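Local coordinates for HTH marR-type domain-containing protein (Streptococcus agalactiae serotype III, PDB 7DVR) that senses heme and, as a MarR-family helix-turn-helix protein, probably binds DNA to regulate transcription, at residues H60-K63 against S64-S67; L69-R72 against M73-G77. All coordinates share one frame; numbering follows the deposited sequence.

Interaction 1. Residues H60-K63 against S64-S67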
loop_
_atom_site.group_PDB
_atom_site.type_symbol
_atom_site.label_atom_id
_atom_site.label_comp_id
_atom_site.label_asym_id
_atom_site.label_seq_id
_atom_site.Cartn_x
_atom_site.Cartn_y
_atom_site.Cartn_z
ATOM N N HIS A 60 -13.491 -8.223 -16.932
ATOM C CA HIS A 60 -13.045 -9.541 -16.410
ATOM C C HIS A 60 -13.654 -9.807 -15.030
ATOM O O HIS A 60 -12.927 -10.169 -14.100
ATOM C CB HIS A 60 -11.515 -9.609 -16.339
ATOM C CG HIS A 60 -10.819 -9.154 -17.574
ATOM N ND1 HIS A 60 -10.252 -7.897 -17.676
ATOM C CD2 HIS A 60 -10.587 -9.774 -18.752
ATOM C CE1 HIS A 60 -9.696 -7.758 -18.864
ATOM N NE2 HIS A 60 -9.887 -8.903 -19.548
ATOM N N ILE A 61 -14.962 -9.698 -14.916
ATOM C CA ILE A 61 -15.678 -9.970 -13.645
ATOM C C ILE A 61 -16.785 -10.978 -13.900
ATOM O O ILE A 61 -17.161 -11.220 -15.055
ATOM C CB ILE A 61 -16.224 -8.654 -13.052
ATOM C CG1 ILE A 61 -17.115 -7.908 -14.052
ATOM C CG2 ILE A 61 -15.089 -7.778 -12.524
ATOM C CD1 ILE A 61 -17.971 -6.797 -13.439
ATOM N N SER A 62 -17.320 -11.523 -12.825
ATOM C CA SER A 62 -18.383 -12.552 -12.862
ATOM C C SER A 62 -19.708 -11.852 -13.084
ATOM O O SER A 62 -19.830 -10.639 -12.851
ATOM C CB SER A 62 -18.474 -13.321 -11.584
ATOM O OG SER A 62 -18.916 -12.405 -10.558
ATOM N N LYS A 63 -20.686 -12.653 -13.427
ATOM C CA LYS A 63 -22.039 -12.173 -13.761
ATOM C C LYS A 63 -22.615 -11.379 -12.579
ATOM O O LYS A 63 -23.069 -10.261 -12.787
ATOM C CB LYS A 63 -22.859 -13.394 -14.167
ATOM C CG LYS A 63 -24.242 -13.126 -14.729
ATOM C CD LYS A 63 -24.504 -13.916 -16.024
ATOM C CE LYS A 63 -25.896 -14.502 -16.106
ATOM N NZ LYS A 63 -26.946 -13.453 -16.044
ATOM N N SER A 64 -22.567 -11.954 -11.391
ATOM C CA SER A 64 -23.136 -11.421 -10.129
ATOM C C SER A 64 -22.558 -10.034 -9.811
ATOM O O SER A 64 -23.274 -9.166 -9.325
ATOM C CB SER A 64 -22.774 -12.326 -9.022
ATOM O OG SER A 64 -21.358 -12.315 -8.895
ATOM N N VAL A 65 -21.264 -9.854 -10.024
ATOM C CA VAL A 65 -20.544 -8.589 -9.714
ATOM C C VAL A 65 -21.015 -7.577 -10.763
ATOM O O VAL A 65 -21.493 -6.466 -10.370
ATOM C CB VAL A 65 -19.015 -8.819 -9.703
ATOM C CG1 VAL A 65 -18.215 -7.542 -9.475
ATOM C CG2 VAL A 65 -18.624 -9.877 -8.662
ATOM N N ALA A 66 -20.941 -7.969 -12.056
ATOM C CA ALA A 66 -21.339 -7.131 -13.216
ATOM C C ALA A 66 -22.728 -6.589 -12.968
ATOM O O ALA A 66 -23.018 -5.427 -13.289
ATOM C CB ALA A 66 -21.355 -7.903 -14.509
ATOM N N SER A 67 -23.576 -7.466 -12.481
ATOM C CA SER A 67 -24.985 -7.161 -12.238
ATOM C C SER A 67 -25.094 -6.142 -11.090
ATOM O O SER A 67 -26.004 -5.246 -11.095
ATOM C CB SER A 67 -25.701 -8.417 -11.946
ATOM O OG SER A 67 -26.991 -8.077 -11.468
#

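Interaction 2. Residues L69-R72 against M73-G77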
loop_
_atom_site.group_PDB
_atom_site.type_symbol
_atom_site.label_atom_id
_atom_site.label_comp_id
_atom_site.label_asym_id
_atom_site.label_seq_id
_atom_site.Cartn_x
_atom_site.Cartn_y
_atom_site.Cartn_z
ATOM N N LEU A 69 -22.700 -4.021 -10.129
ATOM C CA LEU A 69 -22.116 -2.798 -10.706
ATOM C C LEU A 69 -23.139 -2.047 -11.548
ATOM O O LEU A 69 -23.252 -0.842 -11.325
ATOM C CB LEU A 69 -20.909 -3.139 -11.562
ATOM C CG LEU A 69 -20.290 -1.950 -12.274
ATOM C CD1 LEU A 69 -19.713 -0.992 -11.240
ATOM C CD2 LEU A 69 -19.224 -2.411 -13.260
ATOM N N VAL A 70 -23.823 -2.682 -12.510
ATOM C CA VAL A 70 -24.685 -1.893 -13.447
ATOM C C VAL A 70 -25.935 -1.392 -12.720
ATOM O O VAL A 70 -26.435 -0.288 -13.052
ATOM C CB VAL A 70 -25.050 -2.691 -14.712
ATOM C CG1 VAL A 70 -23.783 -3.031 -15.434
ATOM C CG2 VAL A 70 -25.862 -3.909 -14.384
ATOM N N LYS A 71 -26.377 -2.108 -11.696
ATOM C CA LYS A 71 -27.586 -1.703 -10.938
ATOM C C LYS A 71 -27.296 -0.406 -10.158
ATOM O O LYS A 71 -28.215 0.464 -10.045
ATOM C CB LYS A 71 -28.034 -2.808 -9.984
ATOM C CG LYS A 71 -29.338 -2.467 -9.284
ATOM C CD LYS A 71 -30.076 -3.643 -8.657
ATOM C CE LYS A 71 -31.252 -3.162 -7.828
ATOM N NZ LYS A 71 -31.903 -4.266 -7.079
ATOM N N ARG A 72 -26.074 -0.305 -9.639
ATOM C CA ARG A 72 -25.568 0.898 -8.927
ATOM C C ARG A 72 -25.276 2.034 -9.907
ATOM O O ARG A 72 -25.434 3.188 -9.547
ATOM C CB ARG A 72 -24.288 0.571 -8.174
ATOM C CG ARG A 72 -24.549 0.104 -6.754
ATOM C CD ARG A 72 -23.458 -0.863 -6.349
ATOM N NE ARG A 72 -22.130 -0.316 -6.591
ATOM C CZ ARG A 72 -21.047 -1.019 -6.927
ATOM N NH1 ARG A 72 -21.112 -2.327 -7.109
ATOM N NH2 ARG A 72 -19.889 -0.399 -7.083
ATOM N N MET A 73 -24.859 1.737 -11.130
ATOM C CA MET A 73 -24.679 2.793 -12.152
ATOM C C MET A 73 -26.044 3.390 -12.485
ATOM O O MET A 73 -26.141 4.590 -12.556
ATOM C CB MET A 73 -23.994 2.241 -13.397
ATOM C CG MET A 73 -22.552 1.875 -13.129
ATOM S SD MET A 73 -21.769 1.029 -14.513
ATOM C CE MET A 73 -21.521 2.473 -15.550
ATOM N N GLU A 74 -27.065 2.551 -12.606
ATOM C CA GLU A 74 -28.469 2.953 -12.852
ATOM C C GLU A 74 -28.952 3.793 -11.664
ATOM O O GLU A 74 -29.472 4.887 -11.920
ATOM C CB GLU A 74 -29.386 1.748 -13.077
ATOM C CG GLU A 74 -30.824 2.098 -13.415
ATOM C CD GLU A 74 -31.633 0.954 -14.022
ATOM O OE1 GLU A 74 -31.636 -0.132 -13.412
ATOM O OE2 GLU A 74 -32.249 1.129 -15.153
ATOM N N LYS A 75 -28.783 3.287 -10.444
ATOM C CA LYS A 75 -29.111 4.024 -9.171
ATOM C C LYS A 75 -28.531 5.424 -9.222
ATOM O O LYS A 75 -29.249 6.406 -8.961
ATOM C CB LYS A 75 -28.584 3.281 -7.941
ATOM C CG LYS A 75 -29.584 2.297 -7.343
ATOM C CD LYS A 75 -28.987 1.167 -6.495
ATOM C CE LYS A 75 -30.018 0.190 -5.955
ATOM N NZ LYS A 75 -30.677 0.690 -4.717
ATOM N N ASN A 76 -27.268 5.540 -9.578
ATOM C CA ASN A 76 -26.614 6.848 -9.784
ATOM C C ASN A 76 -27.130 7.672 -10.982
ATOM O O ASN A 76 -26.676 8.862 -11.067
ATOM C CB ASN A 76 -25.113 6.643 -9.906
ATOM C CG ASN A 76 -24.481 6.083 -8.656
ATOM O OD1 ASN A 76 -23.518 5.336 -8.745
ATOM N ND2 ASN A 76 -25.030 6.398 -7.504
ATOM N N GLY A 77 -27.969 7.115 -11.883
ATOM C CA GLY A 77 -28.502 7.860 -13.037
ATOM C C GLY A 77 -27.499 8.013 -14.163
ATOM O O GLY A 77 -27.749 8.819 -15.051
#

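Interaction 1. Residues H60-K63 against S64-S67
I61 reaches past the start of helix 63-75 to press its terminal CD1 on A66, and this is the tight spot of a short, otherwise largely exposed contact. I61 CD1 lies 3.4 Å from A66 CA, closer than usual van der Waals contact, and 3.7 Å from A66 CB; V65 CG1 is the looser neighbour. The reach follows from the side chain being extended beyond CG1 (chi2 165°), which carries CD1 out to the first helical turn. A66 is the buried member, and its methyl also touches I52 and E56 of helix 52-59, so the apolar patch lies where the two helices meet.

S62 holds the N-cap. Its carbonyl oxygen receives A66 N at 3.0 Å in a nearly straight bond (173°) and V65 N only weakly, while K63 O takes S67 N at 2.9 Å.

The solvent side is more exposed and polar. S62 OG, turned between its own N and carbonyl carbon (chi1 66°), meets S64 OG at 3.0 Å in a hydrogen bond that either hydroxyl could donate. S62 OG nevertheless lies close to V65 CG2, at 3.2 Å. K63, whose chain is bent at chi2, chi3 and chi4, touches E56. The chemistry thus implies a helix start held mainly by main-chain bonds, with one apolar contact, I61 on A66, beside them and a serine hydroxyl pair whose donor the geometry does not fix.

Interaction 2. Residues L69-R72 against M73-G77
M73 lies obliquely across L69 one turn up helix 63-75, in the half of the helix that closes with a Schellman motif at G77. In the winged helix-turn-helix fold of MarR proteins this helix corresponds to the recognition helix, a role inferred here from the family. The thioether sulfur does the touching: M73 SD is 4.0 Å from L69 CG, and M73 CG rests 3.3 Å from L69 O. With M73 CG beside its backbone N (chi1 -69°), the chain runs back along the preceding turn before chi3 bends the terminal methyl. Both side chains are buried and turned to helix 34-44, where L69 meets P34, Q35 and L38, and M73 meets Q35; L69 also touches L59, and V70 packs on I52.

The exposed face is built differently. K71 and K75 cross at an angle, K71 CE lying 4.0 Å from K75 CE. K71 NZ and K75 NZ, however, stand 5.6 Å from each other. Contact is therefore made by the aliphatic shafts, while the ammonium groups, like in charge, are kept apart. K75 also lays its CB and CG over K71 O. E74 OE2 makes a weak hydrogen bond with I81 N of strand 79-83.

Successive i to i+4 bonds run beneath these side chains, ending with N76 N to R72 O at 3.0 Å. G77 is the first residue to leave helical phi/psi (phi 77°), and G77 N bonds back to E74 O at 2.7 Å. N76 OD1 also comes within 3.0 Å of R72 O, but both are acceptors, and the proton that OD1 receives comes from Q35 NE2.

In the fold
Interactions 1 and 2 lie at the two ends of helix 63-75, their centres 14 Å apart, and are joined in series along it without other contact between them. Interaction 1 is a surface contact at the N-terminal end, with a single buried residue, first-turn main-chain bonds and a serine hydroxyl pair. Interaction 2 is partly buried: leucine, valine and methionine serve its inner side, lysines its outer side. Both reach helix 52-59, as expected within a helix-turn-helix pair, and interaction 2 also reaches helix 34-44 and, by a weak bond from E74, strand 79-83. Both sites lie away from the heme pocket, the side chain of L69 being about 14 Å from a bound heme.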